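Long-range contacts in putative efflux transporter (Bacteroides eggerthii, PDB 4L8J), which probably serves as the periplasmic adaptor, or membrane fusion protein, of a HlyD-type efflux system, linking an inner-membrane transporter to an outer-membrane channel: residues A[70-81]-A[115-126]; A[43-51]-A[138-146]. All coordinates share one frame; numbering follows the deposited sequence.

Contact 1: A[70-81]-A[115-126]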
# COMPACT_ATOMS: atom_id res chain seq x y z
N ILE A 70 -59.21 57.90 7.16
CA ILE A 70 -58.10 57.83 8.10
C ILE A 70 -57.35 59.18 8.11
O ILE A 70 -56.99 59.65 9.19
CB ILE A 70 -57.20 56.63 7.74
CG1 ILE A 70 -57.94 55.33 8.08
CG2 ILE A 70 -55.84 56.71 8.45
CD1 ILE A 70 -57.38 54.01 7.38
N SER A 71 -57.20 59.81 6.93
CA SER A 71 -56.54 61.12 6.78
C SER A 71 -57.28 62.21 7.58
O SER A 71 -56.63 63.07 8.18
CB SER A 71 -56.45 61.51 5.31
OG SER A 71 -55.74 62.73 5.14
N LEU A 72 -58.64 62.16 7.59
CA LEU A 72 -59.49 63.10 8.32
C LEU A 72 -59.29 62.93 9.83
O LEU A 72 -59.09 63.93 10.51
CB LEU A 72 -60.97 62.93 7.95
CG LEU A 72 -61.38 63.56 6.62
CD1 LEU A 72 -62.42 62.73 5.91
CD2 LEU A 72 -61.86 64.99 6.81
N GLN A 73 -59.30 61.67 10.33
CA GLN A 73 -59.06 61.36 11.73
C GLN A 73 -57.65 61.80 12.15
O GLN A 73 -57.50 62.40 13.20
CB GLN A 73 -59.26 59.87 12.02
CG GLN A 73 -59.37 59.54 13.51
CD GLN A 73 -60.56 60.23 14.15
OE1 GLN A 73 -61.72 60.00 13.78
NE2 GLN A 73 -60.28 61.13 15.07
N TYR A 74 -56.64 61.55 11.29
CA TYR A 74 -55.25 61.93 11.52
C TYR A 74 -55.12 63.45 11.78
O TYR A 74 -54.57 63.83 12.82
CB TYR A 74 -54.36 61.48 10.33
CG TYR A 74 -52.91 61.90 10.44
CD1 TYR A 74 -52.48 63.14 9.97
CD2 TYR A 74 -51.96 61.07 11.02
CE1 TYR A 74 -51.16 63.56 10.12
CE2 TYR A 74 -50.63 61.46 11.14
CZ TYR A 74 -50.23 62.71 10.70
OH TYR A 74 -48.92 63.09 10.81
N ALA A 75 -55.64 64.31 10.85
CA ALA A 75 -55.59 65.77 10.95
C ALA A 75 -56.33 66.30 12.19
O ALA A 75 -55.92 67.33 12.74
CB ALA A 75 -56.18 66.40 9.69
N ALA A 76 -57.42 65.63 12.61
CA ALA A 76 -58.19 65.99 13.81
C ALA A 76 -57.42 65.58 15.07
O ALA A 76 -57.35 66.34 16.03
CB ALA A 76 -59.56 65.33 13.78
N ASP A 77 -56.81 64.38 15.06
CA ASP A 77 -56.02 63.89 16.19
C ASP A 77 -54.73 64.71 16.31
O ASP A 77 -54.29 64.99 17.43
CB ASP A 77 -55.75 62.38 16.06
CG ASP A 77 -56.98 61.50 16.26
OD1 ASP A 77 -58.01 62.01 16.72
OD2 ASP A 77 -56.88 60.28 16.03
N LYS A 78 -54.15 65.13 15.17
CA LYS A 78 -52.95 65.97 15.11
C LYS A 78 -53.20 67.31 15.80
O LYS A 78 -52.43 67.69 16.69
CB LYS A 78 -52.47 66.19 13.66
CG LYS A 78 -51.15 66.96 13.54
CD LYS A 78 -50.67 67.03 12.09
CE LYS A 78 -49.32 67.70 11.95
NZ LYS A 78 -49.42 69.18 12.06
N ALA A 79 -54.29 68.01 15.40
CA ALA A 79 -54.69 69.29 15.97
C ALA A 79 -54.96 69.13 17.49
O ALA A 79 -54.39 69.89 18.28
CB ALA A 79 -55.91 69.83 15.26
N ALA A 80 -55.74 68.10 17.90
CA ALA A 80 -56.05 67.83 19.31
C ALA A 80 -54.77 67.57 20.13
O ALA A 80 -54.67 68.06 21.25
CB ALA A 80 -57.02 66.66 19.44
N TYR A 81 -53.78 66.88 19.55
CA TYR A 81 -52.50 66.61 20.20
C TYR A 81 -51.72 67.90 20.37
O TYR A 81 -51.18 68.13 21.44
CB TYR A 81 -51.65 65.59 19.42
CG TYR A 81 -50.23 65.48 19.94
CD1 TYR A 81 -49.94 64.73 21.07
CD2 TYR A 81 -49.19 66.18 19.34
CE1 TYR A 81 -48.66 64.67 21.60
CE2 TYR A 81 -47.90 66.13 19.85
CZ TYR A 81 -47.63 65.37 20.98
OH TYR A 81 -46.36 65.30 21.48
N ALA A 115 -54.72 62.45 24.20
CA ALA A 115 -54.50 63.06 22.89
C ALA A 115 -53.31 62.41 22.17
O ALA A 115 -53.40 62.13 20.98
CB ALA A 115 -54.29 64.55 23.03
N LYS A 116 -52.21 62.15 22.90
CA LYS A 116 -51.00 61.50 22.39
C LYS A 116 -51.32 60.09 21.89
O LYS A 116 -50.94 59.75 20.77
CB LYS A 116 -49.90 61.45 23.48
CG LYS A 116 -48.57 60.93 22.97
CD LYS A 116 -47.45 61.08 23.98
CE LYS A 116 -46.10 60.86 23.33
NZ LYS A 116 -45.82 61.85 22.26
N SER A 117 -52.01 59.27 22.70
CA SER A 117 -52.39 57.90 22.34
C SER A 117 -53.30 57.87 21.09
O SER A 117 -53.07 57.05 20.20
CB SER A 117 -53.08 57.22 23.52
OG SER A 117 -52.13 56.95 24.53
N ALA A 118 -54.26 58.81 20.98
CA ALA A 118 -55.16 58.94 19.83
C ALA A 118 -54.37 59.29 18.56
O ALA A 118 -54.61 58.68 17.51
CB ALA A 118 -56.23 59.99 20.10
N TYR A 119 -53.40 60.24 18.67
CA TYR A 119 -52.55 60.65 17.54
C TYR A 119 -51.58 59.52 17.12
O TYR A 119 -51.32 59.36 15.92
CB TYR A 119 -51.80 61.94 17.89
CG TYR A 119 -51.02 62.59 16.76
CD1 TYR A 119 -51.46 62.53 15.44
CD2 TYR A 119 -49.87 63.34 17.03
CE1 TYR A 119 -50.75 63.15 14.41
CE2 TYR A 119 -49.18 63.99 16.01
CZ TYR A 119 -49.61 63.88 14.70
OH TYR A 119 -48.90 64.53 13.72
N GLU A 120 -51.07 58.72 18.07
CA GLU A 120 -50.18 57.60 17.75
C GLU A 120 -50.92 56.54 16.92
O GLU A 120 -50.36 56.02 15.96
CB GLU A 120 -49.60 56.98 19.02
CG GLU A 120 -48.54 57.85 19.69
CD GLU A 120 -48.06 57.39 21.05
OE1 GLU A 120 -48.79 56.65 21.75
OE2 GLU A 120 -46.94 57.81 21.43
N LEU A 121 -52.16 56.24 17.31
CA LEU A 121 -53.03 55.27 16.62
C LEU A 121 -53.34 55.76 15.20
O LEU A 121 -53.23 54.97 14.27
CB LEU A 121 -54.33 55.05 17.44
CG LEU A 121 -55.42 54.18 16.79
CD1 LEU A 121 -54.97 52.72 16.66
CD2 LEU A 121 -56.71 54.27 17.57
N SER A 122 -53.72 57.07 15.03
CA SER A 122 -54.04 57.61 13.71
C SER A 122 -52.76 57.68 12.83
O SER A 122 -52.88 57.53 11.61
CB SER A 122 -54.75 58.95 13.80
OG SER A 122 -53.92 60.06 14.10
N THR A 123 -51.57 57.89 13.43
CA THR A 123 -50.27 57.91 12.72
C THR A 123 -49.99 56.52 12.14
O THR A 123 -49.58 56.41 10.99
CB THR A 123 -49.13 58.39 13.67
OG1 THR A 123 -49.33 59.77 13.97
CG2 THR A 123 -47.75 58.22 13.08
N ASN A 124 -50.27 55.46 12.92
CA ASN A 124 -50.09 54.08 12.49
C ASN A 124 -51.09 53.70 11.40
O ASN A 124 -50.70 53.06 10.42
CB ASN A 124 -50.23 53.12 13.67
CG ASN A 124 -49.08 53.15 14.65
OD1 ASN A 124 -47.95 53.55 14.33
ND2 ASN A 124 -49.33 52.66 15.85
N ASN A 125 -52.37 54.10 11.57
CA ASN A 125 -53.44 53.82 10.60
C ASN A 125 -53.12 54.45 9.26
O ASN A 125 -53.36 53.83 8.22
CB ASN A 125 -54.78 54.30 11.15
CG ASN A 125 -55.35 53.46 12.27
OD1 ASN A 125 -54.83 52.39 12.61
ND2 ASN A 125 -56.43 53.91 12.86
N MSE A 126 -52.53 55.66 9.27
CA MSE A 126 -52.12 56.41 8.08
C MSE A 126 -50.99 55.67 7.34
O MSE A 126 -51.05 55.51 6.13
CB MSE A 126 -51.66 57.82 8.51
CG MSE A 126 -51.54 58.79 7.37
SE MSE A 126 -53.26 59.25 6.51
CE MSE A 126 -52.84 61.23 6.31
O HOH W 1 -47.43 61.80 12.83
O HOH W 2 -55.21 63.44 19.49
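Tyr119 lies between Tyr74 and Tyr81 where two antiparallel helices pack as the alpha-helical hairpin of a membrane fusion protein; the axes of the two segments come within 8.6 Å of each other, their directions 151° apart. Its ring is a knob in a hole made by Tyr74, Asp77, Lys78 and Tyr81. Lys78 CA covers one face in a CH-pi contact, 3.8 Å from the centroid of the Tyr119 ring, while the aliphatic chain of Lys78 runs alongside and carries its amine on to a salt bridge with Glu82. The opposite face meets Thr123 OG1 near the rim. Neither neighbouring tyrosine stacks squarely: the Tyr74 plane is turned 56° from that of Tyr119, whose CE1 rests over the Tyr74 face, and Tyr81 is inclined less steeply. Tyr74, with CG anti to its own N (chi1 176°), reaches across the groove as the reciprocal knob, among Tyr119, Ser122, Thr123 and Met126, a selenomethionine. Long aromatic rings suit a two-helix hairpin, filling the groove; Tyr74 OH bonds a water that also donates to Thr123 OG1, and Tyr81 OH bonds Tyr112 OH. Small Ser122 fits where the backbones are close, its CA 5.0 Å from Tyr74 CA. A second water donates to both Asp77 O and Ala115 O, at 2.7 Å each.

Contact 2: A[43-51]-A[138-146]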
# COMPACT_ATOMS: atom_id res chain seq x y z
N GLY A 43 -60.66 49.09 4.80
CA GLY A 43 -60.89 50.10 3.78
C GLY A 43 -61.10 49.55 2.40
O GLY A 43 -61.23 48.34 2.22
N GLN A 44 -61.18 50.46 1.42
CA GLN A 44 -61.34 50.10 0.02
C GLN A 44 -59.99 50.14 -0.72
O GLN A 44 -59.37 51.21 -0.80
CB GLN A 44 -62.38 51.03 -0.66
CG GLN A 44 -62.44 50.86 -2.18
CD GLN A 44 -63.62 51.54 -2.82
OE1 GLN A 44 -64.53 50.86 -3.32
NE2 GLN A 44 -63.62 52.88 -2.87
N ILE A 45 -59.57 49.01 -1.31
CA ILE A 45 -58.34 48.96 -2.12
C ILE A 45 -58.51 49.92 -3.29
O ILE A 45 -59.57 49.92 -3.91
CB ILE A 45 -58.00 47.51 -2.58
CG1 ILE A 45 -57.59 46.65 -1.36
CG2 ILE A 45 -56.89 47.49 -3.65
CD1 ILE A 45 -57.80 45.20 -1.52
N ILE A 46 -57.55 50.82 -3.53
CA ILE A 46 -57.61 51.76 -4.65
C ILE A 46 -56.39 51.54 -5.56
O ILE A 46 -56.28 52.15 -6.63
CB ILE A 46 -57.72 53.22 -4.20
CG1 ILE A 46 -56.57 53.61 -3.23
CG2 ILE A 46 -59.14 53.52 -3.67
CD1 ILE A 46 -56.21 55.13 -3.20
N ASN A 47 -55.44 50.71 -5.10
CA ASN A 47 -54.25 50.38 -5.87
C ASN A 47 -53.81 48.96 -5.54
O ASN A 47 -53.69 48.61 -4.37
CB ASN A 47 -53.12 51.40 -5.63
CG ASN A 47 -52.00 51.33 -6.64
OD1 ASN A 47 -52.06 50.59 -7.61
ND2 ASN A 47 -50.95 52.08 -6.44
N LEU A 48 -53.62 48.15 -6.58
CA LEU A 48 -53.16 46.77 -6.52
C LEU A 48 -52.10 46.66 -7.65
O LEU A 48 -52.39 46.16 -8.72
CB LEU A 48 -54.37 45.84 -6.70
CG LEU A 48 -54.23 44.38 -6.26
CD1 LEU A 48 -53.70 44.26 -4.84
CD2 LEU A 48 -55.56 43.70 -6.34
N PRO A 49 -50.90 47.24 -7.46
CA PRO A 49 -49.96 47.37 -8.58
C PRO A 49 -49.15 46.11 -8.94
O PRO A 49 -48.39 46.16 -9.91
CB PRO A 49 -49.03 48.48 -8.10
CG PRO A 49 -48.97 48.26 -6.60
CD PRO A 49 -50.39 47.97 -6.26
N VAL A 50 -49.28 45.02 -8.15
CA VAL A 50 -48.55 43.77 -8.38
C VAL A 50 -49.45 42.70 -9.04
O VAL A 50 -50.67 42.75 -8.93
CB VAL A 50 -47.90 43.23 -7.07
CG1 VAL A 50 -46.78 44.18 -6.60
CG2 VAL A 50 -48.94 43.03 -5.96
N VAL A 51 -48.82 41.75 -9.75
CA VAL A 51 -49.48 40.63 -10.43
C VAL A 51 -48.90 39.31 -9.92
O VAL A 51 -47.79 39.30 -9.36
CB VAL A 51 -49.39 40.70 -11.99
CG1 VAL A 51 -50.11 41.92 -12.55
CG2 VAL A 51 -47.94 40.62 -12.49
N SER A 138 -42.03 36.49 -4.04
CA SER A 138 -42.81 36.40 -5.25
C SER A 138 -44.29 36.23 -4.93
O SER A 138 -44.66 35.53 -3.98
CB SER A 138 -42.29 35.29 -6.16
OG SER A 138 -42.67 34.00 -5.71
N ILE A 139 -45.12 36.92 -5.71
CA ILE A 139 -46.56 36.89 -5.53
C ILE A 139 -47.06 35.56 -6.04
O ILE A 139 -47.13 35.33 -7.25
CB ILE A 139 -47.28 38.10 -6.20
CG1 ILE A 139 -46.62 39.47 -5.86
CG2 ILE A 139 -48.80 38.07 -5.97
CD1 ILE A 139 -46.51 39.85 -4.36
N GLU A 140 -47.39 34.67 -5.10
CA GLU A 140 -47.92 33.35 -5.44
C GLU A 140 -49.37 33.50 -5.83
O GLU A 140 -49.78 32.93 -6.83
CB GLU A 140 -47.75 32.36 -4.26
CG GLU A 140 -47.81 30.90 -4.70
CD GLU A 140 -47.83 29.89 -3.57
OE1 GLU A 140 -48.88 29.77 -2.89
OE2 GLU A 140 -46.81 29.19 -3.39
N THR A 141 -50.15 34.28 -5.08
CA THR A 141 -51.57 34.47 -5.38
C THR A 141 -52.05 35.87 -5.02
O THR A 141 -51.70 36.41 -3.97
CB THR A 141 -52.44 33.41 -4.62
OG1 THR A 141 -51.84 32.12 -4.68
CG2 THR A 141 -53.87 33.31 -5.15
N ARG A 142 -52.90 36.43 -5.87
CA ARG A 142 -53.61 37.68 -5.67
C ARG A 142 -55.03 37.31 -5.23
O ARG A 142 -55.78 36.72 -6.01
CB ARG A 142 -53.61 38.48 -6.97
CG ARG A 142 -53.80 39.96 -6.76
CD ARG A 142 -53.25 40.68 -7.96
NE ARG A 142 -54.32 41.09 -8.84
CZ ARG A 142 -54.30 42.20 -9.57
NH1 ARG A 142 -53.23 42.99 -9.56
NH2 ARG A 142 -55.33 42.51 -10.32
N LEU A 143 -55.37 37.60 -3.95
CA LEU A 143 -56.63 37.19 -3.32
C LEU A 143 -57.78 38.18 -3.43
O LEU A 143 -58.93 37.81 -3.15
CB LEU A 143 -56.37 36.89 -1.84
CG LEU A 143 -55.31 35.83 -1.55
CD1 LEU A 143 -54.94 35.83 -0.09
CD2 LEU A 143 -55.77 34.44 -1.99
N VAL A 144 -57.49 39.42 -3.82
CA VAL A 144 -58.50 40.47 -3.92
C VAL A 144 -58.39 41.17 -5.26
O VAL A 144 -57.46 40.91 -6.02
CB VAL A 144 -58.36 41.49 -2.74
CG1 VAL A 144 -58.87 40.90 -1.43
CG2 VAL A 144 -56.91 41.96 -2.58
N GLU A 145 -59.33 42.07 -5.54
CA GLU A 145 -59.40 42.90 -6.75
C GLU A 145 -59.28 44.36 -6.38
O GLU A 145 -59.59 44.72 -5.24
CB GLU A 145 -60.74 42.66 -7.49
CG GLU A 145 -60.85 41.31 -8.17
CD GLU A 145 -60.62 41.36 -9.67
OE1 GLU A 145 -61.35 42.10 -10.36
OE2 GLU A 145 -59.70 40.65 -10.15
N ASN A 146 -58.91 45.22 -7.34
CA ASN A 146 -58.84 46.65 -7.07
C ASN A 146 -60.26 47.20 -6.91
O ASN A 146 -61.20 46.63 -7.45
CB ASN A 146 -58.06 47.40 -8.15
CG ASN A 146 -57.62 48.78 -7.73
OD1 ASN A 146 -57.77 49.17 -6.57
ND2 ASN A 146 -57.04 49.56 -8.65
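The backbones of 43-51 and 138-146 approach without pairing as strands, their CA atoms 5.5 Å apart at Ile45 and Asn146 and 6.8 Å at Val51 and Ile139. Between these points Arg142 spans the gap. With a bend at chi3 (102°), its chain brings the guanidinium edge to the backbone of 43-51, where Arg142 NH1 donates to Val50 O at 2.6 Å, nearly along the C=O axis. Leu48 comes from the opposite direction and lays CD2 over the centre of one guanidinium face, 3.7 Å above its plane; a branched aliphatic residue can cover that flat group while its in-plane N-H bonds remain usable. Shortened to an alanine here, Arg142 would lose its guanidinium, which is likely to leave Val50 O without this donor and the Leu48 methyl without the flat group it covers. Earlier in the same segment than Leu48, Ile45 CD1 meets Val144 CG2 at 3.5 Å, the two side chains crossing nearly at right angles. Ile139 continues the apolar layer, its CG1 4.2 Å from Val50 CB. At the far end Asn146 ND2 makes a weak bond to Ile46 O. Ile46 and Asn47 both face Ala64 in a classic beta bulge; Glu140 and Thr141 form another opposite Arg158. Strands 43-47 and 137-142 belong to different four-stranded antiparallel sheets, and aliphatic packing between two such sheets is characteristic of the lipoyl-like barrel-sandwich domain of HlyD-family adaptors.

Contact 1 is nested along the chain inside the loop closed by contact 2: the polypeptide leaves the barrel-sandwich after strand 61-65, runs out and back through helices 68-95 and 102-127, and re-enters at strand 130-132. The two contacts do not touch; their centres are 27 Å apart and their nearest atoms about 6 Å. Contact 1 holds together the part of the hairpin next to the sandwich, with Ile70 and Asn125 both touching Val41 just before 43-51. Glycerol, probably from crystallisation, binds at Arg142 and Asn146 in contact 2, and weakly at Lys116 and Thr123 in contact 1. Such a hairpin on a sandwich is consistent with an efflux adaptor.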